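Local coordinates for protein putative alpha-L-fucosidase (Bacteroides thetaiotaomicron VPI-5482, PDB 3GZA) that probably hydrolyses terminal alpha-L-fucosyl linkages, as a putative exported alpha-L-fucosidase of glycoside hydrolase family 29, at residues L59-V65 with I110-F114; W89-V93 with E168-Y173; I293-L299 with R332-M336. All blocks are in the same frame, centred on the assembly; numbering follows the deposited sequence.

All three contacts lie in the alpha-L-fucosidase region, whose parallel strands and outer helices form a TIM-like barrel. Contacts 1 and 2 are neighbours, with centres about 16 Å apart, and meet at helix 110-121: its first turn is part of contact 1, and V111 and R112 on it touch Y173 of contact 2. R112 NH2 probably donates to R172 O at 2.9 Å. Contact 3 joins helices 296-304 and 327-344 elsewhere on the barrel; its centre is about 22 Å from that of contact 1 and about 35 Å from that of contact 2. A sodium ion is held by H31, D34 and I36, which belong to none of these segments.

Contact 1 (L59-V65 with I110-F114); sequences LNTDQWV and IVRDF
Two helix starts meet here. Residues 110-114 form the first turn of helix 110-121, closed by F114 N to I110 O at 2.8 Å; L59 and N60 are extended and lead into helix 61-69, where V65 N bonds T61 O at 3.0 Å. The short axes approach to 10.1 Å at a crossing angle of -51°, and the closest CA pair is T61 with F114, 5.5 Å apart. N60 is the N-cap: with chi1 t its OD1 accepts from D62 N at 3.0 Å, a role suited to a short amide side chain. T61, small enough for the close approach, takes chi1 p, which sets OG1 3.2 Å from D113 O, a weak and unsettled hydrogen bond; the stronger partner of T61 OG1 is S117, further along helix 110-121. A water accepts from T61 N at 3.0 Å and donates to D113 OD2 at 2.9 Å, while R104 forms a salt bridge with D113.

Apolar side chains fill the rest. L59 (chi1 t, chi2 p) brings CD2 to 3.8 Å from I110 CG1, the isoleucine being m,t. W64, chi1 m, lays its broad indole across I110 and F114: CH2 is 4.2 Å from I110 CG2, and CE3 is 4.0 Å from F114 CD1, at the edge of the phenyl ring, whose chi1 is t. W64 NE1 donates a hydrogen bond to G323 O. On the barrel side, W64, I110 and F114 all touch L78 of strand 75-79, so the arrangement is that of adjacent outer helices packed over a TIM-barrel strand.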
loop_
_atom_site.group_PDB
_atom_site.type_symbol
_atom_site.label_atom_id
_atom_site.label_comp_id
_atom_site.label_asym_id
_atom_site.label_seq_id
_atom_site.Cartn_x
_atom_site.Cartn_y
_atom_site.Cartn_z
ATOM N N LEU A 59 -13.005 20.434 -4.958
ATOM C CA LEU A 59 -13.947 19.340 -4.630
ATOM C C LEU A 59 -15.146 19.862 -3.899
ATOM O O LEU A 59 -15.017 20.573 -2.894
ATOM C CB LEU A 59 -13.261 18.296 -3.772
ATOM C CG LEU A 59 -14.225 17.149 -3.413
ATOM C CD1 LEU A 59 -14.397 16.283 -4.612
ATOM C CD2 LEU A 59 -13.741 16.271 -2.240
ATOM N N ASN A 60 -16.332 19.469 -4.375
ATOM C CA ASN A 60 -17.573 19.810 -3.704
ATOM C C ASN A 60 -18.613 18.727 -3.992
ATOM O O ASN A 60 -19.301 18.763 -5.007
ATOM C CB ASN A 60 -18.089 21.162 -4.122
ATOM C CG ASN A 60 -19.351 21.542 -3.364
ATOM O OD1 ASN A 60 -19.768 20.820 -2.460
ATOM N ND2 ASN A 60 -19.889 22.740 -3.648
ATOM N N THR A 61 -18.727 17.730 -3.119
ATOM C CA THR A 61 -19.695 16.667 -3.353
ATOM C C THR A 61 -21.139 17.162 -3.272
ATOM O O THR A 61 -22.019 16.475 -3.842
ATOM C CB THR A 61 -19.480 15.485 -2.431
ATOM O OG1 THR A 61 -19.455 15.973 -1.107
ATOM C CG2 THR A 61 -18.172 14.767 -2.741
ATOM N N ASP A 62 -21.395 18.323 -2.657
ATOM C CA ASP A 62 -22.759 18.852 -2.694
ATOM C C ASP A 62 -23.112 19.082 -4.170
ATOM O O ASP A 62 -24.246 18.876 -4.547
ATOM C CB ASP A 62 -22.924 20.154 -1.929
ATOM C CG ASP A 62 -22.960 19.997 -0.421
ATOM O OD1 ASP A 62 -23.061 18.868 0.072
ATOM O OD2 ASP A 62 -22.892 21.094 0.261
ATOM N N GLN A 63 -22.165 19.642 -4.953
ATOM C CA GLN A 63 -22.401 19.956 -6.378
ATOM C C GLN A 63 -22.685 18.693 -7.176
ATOM O O GLN A 63 -23.561 18.681 -8.075
ATOM C CB GLN A 63 -21.248 20.817 -6.939
ATOM C CG GLN A 63 -21.435 21.328 -8.355
ATOM C CD GLN A 63 -20.897 20.422 -9.415
ATOM O OE1 GLN A 63 -20.257 19.408 -9.112
ATOM N NE2 GLN A 63 -21.157 20.768 -10.691
ATOM N N TRP A 64 -21.975 17.627 -6.835
ATOM C CA TRP A 64 -22.210 16.320 -7.492
ATOM C C TRP A 64 -23.650 15.823 -7.257
ATOM O O TRP A 64 -24.352 15.429 -8.182
ATOM C CB TRP A 64 -21.294 15.270 -6.881
ATOM C CG TRP A 64 -19.834 15.439 -7.038
ATOM C CD1 TRP A 64 -19.154 16.572 -7.423
ATOM C CD2 TRP A 64 -18.854 14.500 -6.666
ATOM N NE1 TRP A 64 -17.792 16.324 -7.365
ATOM C CE2 TRP A 64 -17.587 15.077 -6.870
ATOM C CE3 TRP A 64 -18.923 13.182 -6.201
ATOM C CZ2 TRP A 64 -16.382 14.372 -6.631
ATOM C CZ3 TRP A 64 -17.728 12.490 -5.955
ATOM C CH2 TRP A 64 -16.488 13.092 -6.170
ATOM N N VAL A 65 -24.074 15.847 -5.995
ATOM C CA VAL A 65 -25.354 15.358 -5.600
ATOM C C VAL A 65 -26.457 16.227 -6.180
ATOM O O VAL A 65 -27.465 15.730 -6.671
ATOM C CB VAL A 65 -25.441 15.212 -4.068
ATOM C CG1 VAL A 65 -26.869 14.852 -3.616
ATOM C CG2 VAL A 65 -24.455 14.129 -3.623
ATOM N N ILE A 110 -13.485 11.402 1.065
ATOM C CA ILE A 110 -14.456 11.763 0.070
ATOM C C ILE A 110 -15.718 10.916 0.221
ATOM O O ILE A 110 -16.801 11.397 -0.086
ATOM C CB ILE A 110 -13.864 11.646 -1.334
ATOM C CG1 ILE A 110 -12.730 12.661 -1.470
ATOM C CG2 ILE A 110 -14.940 11.895 -2.451
ATOM C CD1 ILE A 110 -11.935 12.543 -2.768
ATOM N N VAL A 111 -15.589 9.683 0.721
ATOM C CA VAL A 111 -16.776 8.871 1.010
ATOM C C VAL A 111 -17.631 9.598 2.055
ATOM O O VAL A 111 -18.863 9.674 1.936
ATOM C CB VAL A 111 -16.387 7.454 1.457
ATOM C CG1 VAL A 111 -17.650 6.687 1.903
ATOM C CG2 VAL A 111 -15.656 6.703 0.326
ATOM N N ARG A 112 -16.992 10.167 3.068
ATOM C CA ARG A 112 -17.731 10.910 4.089
ATOM C C ARG A 112 -18.403 12.159 3.520
ATOM O O ARG A 112 -19.572 12.438 3.756
ATOM C CB ARG A 112 -16.857 11.261 5.254
ATOM C CG ARG A 112 -17.728 11.837 6.362
ATOM C CD ARG A 112 -17.150 11.828 7.727
ATOM N NE ARG A 112 -16.579 10.563 8.114
ATOM C CZ ARG A 112 -17.287 9.477 8.485
ATOM N NH1 ARG A 112 -18.606 9.494 8.527
ATOM N NH2 ARG A 112 -16.639 8.377 8.849
ATOM N N ASP A 113 -17.623 12.943 2.783
ATOM C CA ASP A 113 -18.177 14.137 2.148
ATOM C C ASP A 113 -19.420 13.711 1.349
ATOM O O ASP A 113 -20.487 14.331 1.427
ATOM C CB ASP A 113 -17.181 14.726 1.167
ATOM C CG ASP A 113 -16.065 15.535 1.795
ATOM O OD1 ASP A 113 -15.794 15.462 2.999
ATOM O OD2 ASP A 113 -15.435 16.248 0.991
ATOM N N PHE A 114 -19.272 12.643 0.588
ATOM C CA PHE A 114 -20.307 12.148 -0.323
ATOM C C PHE A 114 -21.563 11.678 0.338
ATOM O O PHE A 114 -22.671 12.118 -0.036
ATOM C CB PHE A 114 -19.714 11.007 -1.148
ATOM C CG PHE A 114 -20.641 10.459 -2.176
ATOM C CD1 PHE A 114 -20.764 11.067 -3.381
ATOM C CD2 PHE A 114 -21.373 9.310 -1.947
ATOM C CE1 PHE A 114 -21.636 10.591 -4.335
ATOM C CE2 PHE A 114 -22.228 8.797 -2.945
ATOM C CZ PHE A 114 -22.353 9.442 -4.114
HETATM O O HOH W 1 -16.952 17.960 -0.732
#

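Contact 2 (W89-V93 with E168-Y173); sequences WQSDV and ELCTRY
A buried carboxylate, E168 near the end of helix 148-171, gathers the loop that follows barrel strand 75-79 in this TIM-like fold. With chi1 m and chi2 t it reaches out from the helix: OE1 accepts from W89 NE1 at 2.9 Å and S91 OG at 2.7 Å, and OE2 from D92 N at 2.8 Å. A glutamate suits the place because its two oxygens can satisfy three donors of an irregular loop. S91 OG, chi1 t, also accepts from V93 N at 3.1 Å, making an ST turn.

R172, extended beyond its m chi1, presents the edge of its guanidinium to D92 OD2 in a salt bridge, 2.9 Å from NH2 and 3.0 Å from NH1. Its positive charge offsets D92 and E168, whose OD2 and OE2 are 4.0 Å apart; R172 NH1 to E168 OE2, 3.7 Å, is long. One water donates to Q90 O and Y173 OH, each at 2.7 Å, and accepts from R172 NH1 at 3.0 Å. D109 also bonds the Y173 hydroxyl.

Packing follows: the CA atoms of S91 and E168 are 7.3 Å apart and those of W89 and L169 8.7 Å. W89, chi1 p, packs its CB 4.2 Å from Y173 CZ. Branched L169 (m,t) offers a methyl to the indole in a CH-pi contact: CD2 sits 3.9 Å from the centroid of the W89 five-membered ring, 11° off its normal.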
loop_
_atom_site.group_PDB
_atom_site.type_symbol
_atom_site.label_atom_id
_atom_site.label_comp_id
_atom_site.label_asym_id
_atom_site.label_seq_id
_atom_site.Cartn_x
_atom_site.Cartn_y
_atom_site.Cartn_z
ATOM N N TRP A 89 -11.289 7.082 1.167
ATOM C CA TRP A 89 -11.717 7.288 2.536
ATOM C C TRP A 89 -10.500 7.176 3.457
ATOM O O TRP A 89 -9.411 6.805 3.013
ATOM C CB TRP A 89 -12.867 6.339 2.949
ATOM C CG TRP A 89 -12.524 4.905 3.263
ATOM C CD1 TRP A 89 -12.457 4.341 4.500
ATOM C CD2 TRP A 89 -12.224 3.842 2.332
ATOM N NE1 TRP A 89 -12.177 3.009 4.391
ATOM C CE2 TRP A 89 -12.033 2.680 3.082
ATOM C CE3 TRP A 89 -12.180 3.748 0.945
ATOM C CZ2 TRP A 89 -11.689 1.460 2.486
ATOM C CZ3 TRP A 89 -11.881 2.506 0.341
ATOM C CH2 TRP A 89 -11.638 1.394 1.126
ATOM N N GLN A 90 -10.747 7.454 4.739
ATOM C CA GLN A 90 -9.738 7.309 5.806
ATOM C C GLN A 90 -9.766 5.851 6.288
ATOM O O GLN A 90 -10.428 5.521 7.261
ATOM C CB GLN A 90 -10.053 8.227 6.958
ATOM C CG GLN A 90 -9.763 9.675 6.618
ATOM C CD GLN A 90 -8.267 10.031 6.631
ATOM O OE1 GLN A 90 -7.568 9.794 7.619
ATOM N NE2 GLN A 90 -7.795 10.603 5.528
ATOM N N SER A 91 -8.978 5.000 5.637
ATOM C CA SER A 91 -8.982 3.585 6.015
ATOM C C SER A 91 -7.831 3.278 6.960
ATOM O O SER A 91 -6.787 3.919 6.893
ATOM C CB SER A 91 -8.775 2.691 4.780
ATOM O OG SER A 91 -8.805 1.310 5.110
ATOM N N ASP A 92 -8.088 2.347 7.871
ATOM C CA ASP A 92 -7.069 1.839 8.795
ATOM C C ASP A 92 -6.532 0.460 8.392
ATOM O O ASP A 92 -5.788 -0.173 9.155
ATOM C CB ASP A 92 -7.671 1.779 10.177
ATOM C CG ASP A 92 -8.181 3.136 10.623
ATOM O OD1 ASP A 92 -7.384 4.107 10.562
ATOM O OD2 ASP A 92 -9.361 3.230 11.071
ATOM N N VAL A 93 -6.941 0.005 7.210
ATOM C CA VAL A 93 -6.539 -1.300 6.707
ATOM C C VAL A 93 -5.958 -1.264 5.327
ATOM O O VAL A 93 -5.059 -2.079 5.033
ATOM C CB VAL A 93 -7.693 -2.368 6.824
ATOM C CG1 VAL A 93 -8.156 -2.480 8.284
ATOM C CG2 VAL A 93 -8.883 -2.001 5.922
ATOM N N GLU A 168 -15.331 -1.390 7.326
ATOM C CA GLU A 168 -15.190 0.067 7.569
ATOM C C GLU A 168 -16.315 0.813 6.882
ATOM O O GLU A 168 -16.941 1.728 7.465
ATOM C CB GLU A 168 -13.835 0.588 7.060
ATOM C CG GLU A 168 -12.652 0.122 7.860
ATOM C CD GLU A 168 -11.324 0.650 7.369
ATOM O OE1 GLU A 168 -11.211 0.986 6.181
ATOM O OE2 GLU A 168 -10.372 0.677 8.207
ATOM N N LEU A 169 -16.509 0.509 5.605
ATOM C CA LEU A 169 -17.510 1.205 4.790
ATOM C C LEU A 169 -18.927 0.989 5.253
ATOM O O LEU A 169 -19.775 1.887 5.116
ATOM C CB LEU A 169 -17.300 0.888 3.320
ATOM C CG LEU A 169 -15.975 1.417 2.741
ATOM C CD1 LEU A 169 -15.534 0.706 1.438
ATOM C CD2 LEU A 169 -15.943 2.987 2.575
ATOM N N CYS A 170 -19.177 -0.165 5.874
ATOM C CA CYS A 170 -20.533 -0.516 6.389
ATOM C C CYS A 170 -20.789 -0.086 7.813
ATOM O O CYS A 170 -21.910 -0.249 8.300
ATOM C CB CYS A 170 -20.787 -2.022 6.280
ATOM S SG CYS A 170 -21.003 -2.634 4.582
ATOM N N THR A 171 -19.765 0.415 8.512
ATOM C CA THR A 171 -19.934 0.802 9.919
ATOM C C THR A 171 -19.688 2.268 10.225
ATOM O O THR A 171 -20.144 2.731 11.268
ATOM C CB THR A 171 -19.044 -0.040 10.864
ATOM O OG1 THR A 171 -17.652 0.124 10.471
ATOM C CG2 THR A 171 -19.468 -1.540 10.767
ATOM N N ARG A 172 -19.006 2.983 9.352
ATOM C CA ARG A 172 -18.608 4.350 9.705
ATOM C C ARG A 172 -19.288 5.443 8.887
ATOM O O ARG A 172 -18.965 6.609 9.094
ATOM C CB ARG A 172 -17.098 4.479 9.485
ATOM C CG ARG A 172 -16.260 3.552 10.291
ATOM C CD ARG A 172 -14.793 3.668 9.902
ATOM N NE ARG A 172 -13.960 2.749 10.675
ATOM C CZ ARG A 172 -12.628 2.751 10.572
ATOM N NH1 ARG A 172 -12.023 3.573 9.736
ATOM N NH2 ARG A 172 -11.933 1.904 11.296
ATOM N N TYR A 173 -20.225 5.073 8.001
ATOM C CA TYR A 173 -20.819 6.025 7.068
ATOM C C TYR A 173 -22.347 6.021 7.033
ATOM O O TYR A 173 -22.934 6.492 6.061
ATOM C CB TYR A 173 -20.227 5.813 5.671
ATOM C CG TYR A 173 -18.727 6.034 5.668
ATOM C CD1 TYR A 173 -18.155 7.286 5.539
ATOM C CD2 TYR A 173 -17.859 4.949 5.835
ATOM C CE1 TYR A 173 -16.771 7.459 5.594
ATOM C CE2 TYR A 173 -16.502 5.108 5.893
ATOM C CZ TYR A 173 -15.942 6.380 5.764
ATOM O OH TYR A 173 -14.594 6.580 5.891
HETATM O O HOH W 2 -13.058 5.750 7.989
#

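Contact 3 (I293-L299 with R332-M336); sequences IYPLNTL and RLKEM
I293, Y294 and P295 run extended (psi 141°, 137° and 154°) into helix 296-304, beside helix 327-344. I293, p,t, places CD1 over one face of the R332 guanidinium, 3.6 Å from NH1. Y294 O accepts from R332 NH1 at 2.9 Å. The long arginine curls to do this (chi1 t, chi2 and chi3 p), while its NE forms a salt bridge with E335 OE1 at 2.8 Å. P295 suits the N-cap because its nitrogen has no hydrogen to donate and none is required there; its O accepts from L299 N at 3.0 Å. L296 (t,p) wedges CD1 against the second helix, 3.5 Å from M336 CA, the two CA atoms 6.1 Å apart. L299 (m,t) sets CD1 3.7 Å from R332 CG and CB 4.1 Å from SE of M336, a selenomethionine whose all-t chain reaches across. On the barrel side, M336 packs on L313 and L315 of strand 312-317, and L299 on L274, just after strand 264-273, so the two helices lie side by side outside the barrel.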
loop_
_atom_site.group_PDB
_atom_site.type_symbol
_atom_site.label_atom_id
_atom_site.label_comp_id
_atom_site.label_asym_id
_atom_site.label_seq_id
_atom_site.Cartn_x
_atom_site.Cartn_y
_atom_site.Cartn_z
ATOM N N ILE A 293 -21.378 13.962 -24.083
ATOM C CA ILE A 293 -22.558 13.687 -23.264
ATOM C C ILE A 293 -23.750 13.355 -24.173
ATOM O O ILE A 293 -23.870 13.890 -25.260
ATOM C CB ILE A 293 -22.954 14.883 -22.343
ATOM C CG1 ILE A 293 -23.132 16.158 -23.122
ATOM C CG2 ILE A 293 -21.887 15.044 -21.241
ATOM C CD1 ILE A 293 -23.599 17.385 -22.272
ATOM N N TYR A 294 -24.581 12.389 -23.772
ATOM C CA TYR A 294 -25.735 12.057 -24.584
ATOM C C TYR A 294 -26.698 13.214 -24.747
ATOM O O TYR A 294 -26.963 13.926 -23.782
ATOM C CB TYR A 294 -26.526 10.885 -23.966
ATOM C CG TYR A 294 -26.031 9.476 -24.329
ATOM C CD1 TYR A 294 -25.977 9.088 -25.633
ATOM C CD2 TYR A 294 -25.642 8.597 -23.362
ATOM C CE1 TYR A 294 -25.536 7.833 -25.994
ATOM C CE2 TYR A 294 -25.223 7.333 -23.684
ATOM C CZ TYR A 294 -25.175 6.948 -24.999
ATOM O OH TYR A 294 -24.779 5.643 -25.379
ATOM N N PRO A 295 -27.204 13.431 -25.964
ATOM C CA PRO A 295 -28.292 14.379 -26.142
ATOM C C PRO A 295 -29.513 14.050 -25.299
ATOM O O PRO A 295 -29.774 12.871 -24.959
ATOM C CB PRO A 295 -28.636 14.233 -27.633
ATOM C CG PRO A 295 -27.423 13.777 -28.221
ATOM C CD PRO A 295 -26.721 12.940 -27.278
ATOM N N LEU A 296 -30.286 15.082 -24.982
ATOM C CA LEU A 296 -31.512 14.898 -24.217
ATOM C C LEU A 296 -32.466 13.906 -24.875
ATOM O O LEU A 296 -33.059 13.084 -24.176
ATOM C CB LEU A 296 -32.211 16.267 -24.045
ATOM C CG LEU A 296 -33.573 16.232 -23.318
ATOM C CD1 LEU A 296 -33.412 15.751 -21.920
ATOM C CD2 LEU A 296 -34.288 17.583 -23.377
ATOM N N ASN A 297 -32.611 13.940 -26.196
ATOM C CA ASN A 297 -33.536 13.050 -26.884
ATOM C C ASN A 297 -33.122 11.582 -26.694
ATOM O O ASN A 297 -33.966 10.711 -26.445
ATOM C CB ASN A 297 -33.726 13.391 -28.366
ATOM N N THR A 298 -31.826 11.315 -26.753
ATOM C CA THR A 298 -31.337 9.956 -26.481
ATOM C C THR A 298 -31.567 9.517 -25.040
ATOM O O THR A 298 -32.006 8.376 -24.797
ATOM C CB THR A 298 -29.858 9.853 -26.866
ATOM O OG1 THR A 298 -29.730 10.280 -28.224
ATOM C CG2 THR A 298 -29.396 8.400 -26.767
ATOM N N LEU A 299 -31.326 10.415 -24.085
ATOM C CA LEU A 299 -31.587 10.118 -22.685
ATOM C C LEU A 299 -33.062 9.801 -22.421
ATOM O O LEU A 299 -33.373 8.948 -21.586
ATOM C CB LEU A 299 -31.131 11.296 -21.812
ATOM C CG LEU A 299 -29.623 11.502 -21.714
ATOM C CD1 LEU A 299 -29.287 12.821 -20.997
ATOM C CD2 LEU A 299 -28.944 10.245 -21.056
ATOM N N ARG A 332 -27.138 19.174 -18.790
ATOM C CA ARG A 332 -27.858 18.089 -19.485
ATOM C C ARG A 332 -28.710 17.268 -18.525
ATOM O O ARG A 332 -29.804 16.824 -18.866
ATOM C CB ARG A 332 -26.880 17.154 -20.205
ATOM C CG ARG A 332 -27.511 16.036 -21.003
ATOM C CD ARG A 332 -28.527 16.541 -22.080
ATOM N NE ARG A 332 -28.142 17.766 -22.807
ATOM C CZ ARG A 332 -27.254 17.821 -23.797
ATOM N NH1 ARG A 332 -26.587 16.742 -24.181
ATOM N NH2 ARG A 332 -26.959 18.969 -24.352
ATOM N N LEU A 333 -28.156 16.995 -17.356
ATOM C CA LEU A 333 -28.870 16.317 -16.297
ATOM C C LEU A 333 -30.121 17.088 -15.894
ATOM O O LEU A 333 -31.187 16.485 -15.738
ATOM C CB LEU A 333 -27.953 16.081 -15.100
ATOM C CG LEU A 333 -26.874 15.020 -15.316
ATOM C CD1 LEU A 333 -25.771 15.090 -14.237
ATOM C CD2 LEU A 333 -27.430 13.567 -15.418
ATOM N N LYS A 334 -29.993 18.395 -15.726
ATOM C CA LYS A 334 -31.148 19.219 -15.377
ATOM C C LYS A 334 -32.185 19.132 -16.484
ATOM O O LYS A 334 -33.401 18.998 -16.235
ATOM C CB LYS A 334 -30.718 20.657 -15.142
ATOM C CG LYS A 334 -31.903 21.585 -14.873
ATOM C CD LYS A 334 -31.403 23.000 -14.843
ATOM C CE LYS A 334 -32.480 23.992 -14.475
ATOM N NZ LYS A 334 -33.473 24.149 -15.554
ATOM N N GLU A 335 -31.727 19.234 -17.733
ATOM C CA GLU A 335 -32.637 19.133 -18.863
ATOM C C GLU A 335 -33.419 17.789 -18.846
ATOM O O GLU A 335 -34.610 17.760 -19.185
ATOM C CB GLU A 335 -31.887 19.289 -20.183
ATOM C CG GLU A 335 -31.316 20.683 -20.438
ATOM C CD GLU A 335 -30.359 20.763 -21.583
ATOM O OE1 GLU A 335 -30.093 19.730 -22.231
ATOM O OE2 GLU A 335 -29.849 21.902 -21.825
HETATM N N MSE A 336 -32.744 16.695 -18.493
HETATM C CA MSE A 336 -33.379 15.360 -18.413
HETATM C C MSE A 336 -34.493 15.329 -17.362
HETATM O O MSE A 336 -35.609 14.920 -17.638
HETATM C CB MSE A 336 -32.348 14.305 -18.106
HETATM C CG MSE A 336 -32.907 12.925 -18.161
HETATM SE SE MSE A 336 -31.618 11.595 -17.766
HETATM C CE MSE A 336 -32.616 10.033 -18.109
#